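Local coordinates for putative rhamnosidase (Streptomyces avermitilis, PDB 3W5M), which hydrolyses terminal non-reducing alpha-L-rhamnose residues from plant glycosides such as naringin, rutin and hesperidin and from gum arabic, at residues D643-T654 / Y917-A928. Numbering follows the deposited sequence.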
loop_
_atom_site.group_PDB
_atom_site.type_symbol
_atom_site.label_atom_id
_atom_site.label_comp_id
_atom_site.label_asym_id
_atom_site.label_seq_id
_atom_site.Cartn_x
_atom_site.Cartn_y
_atom_site.Cartn_z
ATOM N N ASP A 643 -2.278 -11.655 4.884
ATOM C CA ASP A 643 -1.468 -11.628 3.697
ATOM C C ASP A 643 -0.013 -11.289 3.993
ATOM O O ASP A 643 0.891 -11.850 3.395
ATOM C CB ASP A 643 -2.070 -10.603 2.717
ATOM C CG ASP A 643 -3.511 -10.955 2.336
ATOM O OD1 ASP A 643 -4.344 -11.135 3.256
ATOM O OD2 ASP A 643 -3.801 -11.082 1.121
ATOM N N ILE A 644 0.216 -10.311 4.860
ATOM C CA ILE A 644 1.597 -9.946 5.163
ATOM C C ILE A 644 2.268 -10.978 6.093
ATOM O O ILE A 644 3.472 -11.248 5.963
ATOM C CB ILE A 644 1.754 -8.462 5.627
ATOM C CG1 ILE A 644 3.237 -8.044 5.634
ATOM C CG2 ILE A 644 1.121 -8.231 6.998
ATOM C CD1 ILE A 644 3.970 -8.227 4.303
ATOM N N ASN A 645 1.484 -11.592 6.974
ATOM C CA ASN A 645 1.951 -12.737 7.770
ATOM C C ASN A 645 2.607 -13.751 6.851
ATOM O O ASN A 645 3.762 -14.096 7.036
ATOM C CB ASN A 645 0.796 -13.406 8.529
ATOM C CG ASN A 645 1.143 -14.804 9.030
ATOM O OD1 ASN A 645 2.283 -15.064 9.445
ATOM N ND2 ASN A 645 0.166 -15.719 8.979
ATOM N N VAL A 646 1.889 -14.213 5.834
ATOM C CA VAL A 646 2.453 -15.252 4.979
ATOM C C VAL A 646 3.621 -14.774 4.094
ATOM O O VAL A 646 4.543 -15.539 3.819
ATOM C CB VAL A 646 1.350 -16.008 4.181
ATOM C CG1 VAL A 646 0.181 -16.381 5.097
ATOM C CG2 VAL A 646 0.835 -15.198 3.016
ATOM N N PHE A 647 3.581 -13.512 3.663
ATOM C CA PHE A 647 4.538 -13.006 2.681
ATOM C C PHE A 647 5.795 -12.333 3.250
ATOM O O PHE A 647 6.787 -12.186 2.521
ATOM C CB PHE A 647 3.828 -12.063 1.692
ATOM C CG PHE A 647 4.684 -11.633 0.529
ATOM C CD1 PHE A 647 5.034 -12.562 -0.472
ATOM C CD2 PHE A 647 5.120 -10.313 0.397
ATOM C CE1 PHE A 647 5.784 -12.177 -1.572
ATOM C CE2 PHE A 647 5.903 -9.937 -0.697
ATOM C CZ PHE A 647 6.228 -10.861 -1.688
ATOM N N ALA A 648 5.773 -11.953 4.530
ATOM C CA ALA A 648 6.886 -11.169 5.095
ATOM C C ALA A 648 8.293 -11.735 4.872
ATOM O O ALA A 648 9.179 -11.001 4.482
ATOM C CB ALA A 648 6.652 -10.810 6.556
ATOM N N PRO A 649 8.513 -13.049 5.109
ATOM C CA PRO A 649 9.866 -13.553 4.897
ATOM C C PRO A 649 10.350 -13.415 3.451
ATOM O O PRO A 649 11.502 -13.113 3.228
ATOM C CB PRO A 649 9.751 -15.020 5.313
ATOM C CG PRO A 649 8.653 -14.994 6.324
ATOM C CD PRO A 649 7.643 -14.077 5.700
ATOM N N THR A 650 9.459 -13.611 2.478
ATOM C CA THR A 650 9.824 -13.419 1.084
ATOM C C THR A 650 10.109 -11.916 0.816
ATOM O O THR A 650 11.103 -11.575 0.188
ATOM C CB THR A 650 8.703 -13.947 0.164
ATOM O OG1 THR A 650 8.589 -15.362 0.335
ATOM C CG2 THR A 650 9.015 -13.673 -1.311
ATOM N N ALA A 651 9.219 -11.051 1.287
ATOM C CA ALA A 651 9.332 -9.588 1.131
ATOM C C ALA A 651 10.669 -9.078 1.631
ATOM O O ALA A 651 11.269 -8.200 1.009
ATOM C CB ALA A 651 8.212 -8.890 1.897
ATOM N N ALA A 652 11.140 -9.638 2.751
ATOM C CA ALA A 652 12.426 -9.226 3.334
ATOM C C ALA A 652 13.670 -9.711 2.579
ATOM O O ALA A 652 14.788 -9.258 2.883
ATOM C CB ALA A 652 12.509 -9.628 4.804
ATOM N N TYR A 653 13.509 -10.638 1.622
ATOM C CA TYR A 653 14.583 -10.911 0.678
ATOM C C TYR A 653 14.592 -9.856 -0.435
ATOM O O TYR A 653 15.646 -9.300 -0.783
ATOM C CB TYR A 653 14.394 -12.287 0.027
ATOM C CG TYR A 653 14.928 -13.510 0.769
ATOM C CD1 TYR A 653 16.279 -13.880 0.680
ATOM C CD2 TYR A 653 14.079 -14.337 1.469
ATOM C CE1 TYR A 653 16.764 -15.031 1.325
ATOM C CE2 TYR A 653 14.554 -15.491 2.112
ATOM C CZ TYR A 653 15.895 -15.831 2.026
ATOM O OH TYR A 653 16.356 -16.995 2.658
ATOM N N THR A 654 13.424 -9.583 -1.001
ATOM C CA THR A 654 13.397 -8.905 -2.295
ATOM C C THR A 654 13.454 -7.376 -2.253
ATOM O O THR A 654 13.941 -6.783 -3.196
ATOM C CB THR A 654 12.237 -9.380 -3.149
ATOM O OG1 THR A 654 11.129 -9.587 -2.286
ATOM C CG2 THR A 654 12.595 -10.731 -3.816
ATOM N N TYR A 917 -0.004 -10.614 -3.171
ATOM C CA TYR A 917 1.311 -11.222 -3.061
ATOM C C TYR A 917 1.359 -12.595 -2.354
ATOM O O TYR A 917 2.397 -13.253 -2.400
ATOM C CB TYR A 917 2.373 -10.280 -2.441
ATOM C CG TYR A 917 1.978 -9.519 -1.200
ATOM C CD1 TYR A 917 1.473 -10.162 -0.058
ATOM C CD2 TYR A 917 2.158 -8.154 -1.150
ATOM C CE1 TYR A 917 1.121 -9.442 1.078
ATOM C CE2 TYR A 917 1.823 -7.426 -0.028
ATOM C CZ TYR A 917 1.311 -8.066 1.084
ATOM O OH TYR A 917 0.983 -7.313 2.177
ATOM N N ALA A 918 0.252 -13.027 -1.749
ATOM C CA ALA A 918 0.271 -14.201 -0.840
ATOM C C ALA A 918 0.956 -15.441 -1.435
ATOM O O ALA A 918 1.832 -16.050 -0.789
ATOM C CB ALA A 918 -1.135 -14.545 -0.353
ATOM N N TYR A 919 0.572 -15.828 -2.656
ATOM C CA TYR A 919 1.191 -17.003 -3.289
ATOM C C TYR A 919 2.610 -16.777 -3.812
ATOM O O TYR A 919 3.282 -17.727 -4.212
ATOM C CB TYR A 919 0.267 -17.614 -4.368
ATOM C CG TYR A 919 -1.021 -18.173 -3.775
ATOM C CD1 TYR A 919 -0.996 -18.936 -2.602
ATOM C CD2 TYR A 919 -2.261 -17.948 -4.380
ATOM C CE1 TYR A 919 -2.158 -19.441 -2.042
ATOM C CE2 TYR A 919 -3.426 -18.452 -3.831
ATOM C CZ TYR A 919 -3.367 -19.203 -2.663
ATOM O OH TYR A 919 -4.519 -19.708 -2.119
ATOM N N GLY A 920 3.063 -15.524 -3.819
ATOM C CA GLY A 920 4.478 -15.208 -4.042
ATOM C C GLY A 920 5.386 -15.620 -2.882
ATOM O O GLY A 920 6.606 -15.476 -2.972
ATOM N N SER A 921 4.795 -16.155 -1.814
ATOM C CA SER A 921 5.562 -16.675 -0.654
ATOM C C SER A 921 6.465 -17.865 -0.973
ATOM O O SER A 921 7.320 -18.237 -0.163
ATOM C CB SER A 921 4.650 -16.988 0.534
ATOM O OG SER A 921 3.622 -17.931 0.217
ATOM N N VAL A 922 6.292 -18.443 -2.162
ATOM C CA VAL A 922 7.206 -19.453 -2.705
ATOM C C VAL A 922 8.614 -18.889 -2.925
ATOM O O VAL A 922 9.617 -19.631 -2.937
ATOM C CB VAL A 922 6.641 -20.045 -4.033
ATOM C CG1 VAL A 922 6.645 -19.006 -5.151
ATOM C CG2 VAL A 922 7.433 -21.264 -4.468
ATOM N N GLY A 923 8.695 -17.563 -3.065
ATOM C CA GLY A 923 9.952 -16.868 -3.287
ATOM C C GLY A 923 11.013 -17.269 -2.284
ATOM O O GLY A 923 12.129 -17.546 -2.665
ATOM N N GLU A 924 10.667 -17.280 -1.004
ATOM C CA GLU A 924 11.674 -17.532 0.034
ATOM C C GLU A 924 12.287 -18.918 -0.105
ATOM O O GLU A 924 13.448 -19.085 0.198
ATOM C CB GLU A 924 11.112 -17.364 1.442
ATOM C CG GLU A 924 10.039 -18.361 1.838
ATOM C CD GLU A 924 9.659 -18.262 3.299
ATOM O OE1 GLU A 924 10.558 -18.461 4.156
ATOM O OE2 GLU A 924 8.467 -17.992 3.599
ATOM N N TRP A 925 11.503 -19.893 -0.568
ATOM C CA TRP A 925 12.046 -21.233 -0.822
ATOM C C TRP A 925 13.076 -21.214 -1.953
ATOM O O TRP A 925 14.138 -21.821 -1.854
ATOM C CB TRP A 925 10.936 -22.256 -1.081
ATOM C CG TRP A 925 11.496 -23.662 -1.253
ATOM C CD1 TRP A 925 11.645 -24.621 -0.266
ATOM C CD2 TRP A 925 12.011 -24.247 -2.468
ATOM N NE1 TRP A 925 12.210 -25.771 -0.813
ATOM C CE2 TRP A 925 12.446 -25.564 -2.150
ATOM C CE3 TRP A 925 12.131 -23.796 -3.798
ATOM C CZ2 TRP A 925 12.997 -26.426 -3.111
ATOM C CZ3 TRP A 925 12.681 -24.656 -4.754
ATOM C CH2 TRP A 925 13.104 -25.956 -4.403
ATOM N N MET A 926 12.789 -20.477 -3.024
ATOM C CA MET A 926 13.736 -20.358 -4.089
ATOM C C MET A 926 15.033 -19.686 -3.630
ATOM O O MET A 926 16.121 -20.096 -4.039
ATOM C CB MET A 926 13.128 -19.567 -5.261
ATOM C CG MET A 926 11.927 -20.217 -5.915
ATOM S SD MET A 926 11.749 -19.721 -7.651
ATOM C CE MET A 926 11.427 -17.971 -7.399
ATOM N N TYR A 927 14.925 -18.641 -2.808
ATOM C CA TYR A 927 16.095 -17.844 -2.482
ATOM C C TYR A 927 16.975 -18.650 -1.537
ATOM O O TYR A 927 18.189 -18.654 -1.699
ATOM C CB TYR A 927 15.702 -16.457 -1.901
ATOM C CG TYR A 927 14.713 -15.716 -2.782
ATOM C CD1 TYR A 927 14.751 -15.845 -4.181
ATOM C CD2 TYR A 927 13.719 -14.921 -2.230
ATOM C CE1 TYR A 927 13.831 -15.184 -4.993
ATOM C CE2 TYR A 927 12.783 -14.275 -3.039
ATOM C CZ TYR A 927 12.862 -14.394 -4.418
ATOM O OH TYR A 927 11.929 -13.732 -5.207
ATOM N N ALA A 928 16.334 -19.386 -0.627
ATOM C CA ALA A 928 17.039 -20.207 0.369
ATOM C C ALA A 928 17.650 -21.481 -0.225
ATOM O O ALA A 928 18.725 -21.894 0.195
ATOM C CB ALA A 928 16.127 -20.535 1.544
HETATM O O HOH W 1 -1.822 -11.208 -0.655
HETATM O O HOH W 2 7.160 -15.780 2.715
#
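Phe647 and Tyr917 form an offset stack inside the (alpha/alpha)6-barrel of this family 78 glycoside hydrolase, where helix 641-654 packs against the turn and helix of 917-928. The ring planes differ by 12°, and Tyr917 CB sits over the centre of the Phe647 ring, 3.7 Å from its centroid. With chi1 at -172°, Phe647 holds CG anti to its own N and reaches the backbone of the turn, CD1 coming 3.3 Å from Tyr917 O. Cutting Phe647 back to an alanine would probably open a gap beside the 918-920 turn and take from Tyr917 the ring stacked on its face. Farther along, Thr650 CG2 fills the place where Gly923 has no side chain, and an edge of Tyr927 meets the face of Tyr653 with planes at 60°. The looser side lies at partly exposed Pro649 and Glu924, whose carboxylate is bound through water 2 to Val646 O and Thr650 OG1; Glu924 N adds only a weak bond to that hydroxyl. Asp643, a rhamnose-binding residue beside His916, marks the active-site end. Its OD2 accepts from water 1 at 2.7 Å, and this water in turn accepts from Ala918 N at 3.0 Å.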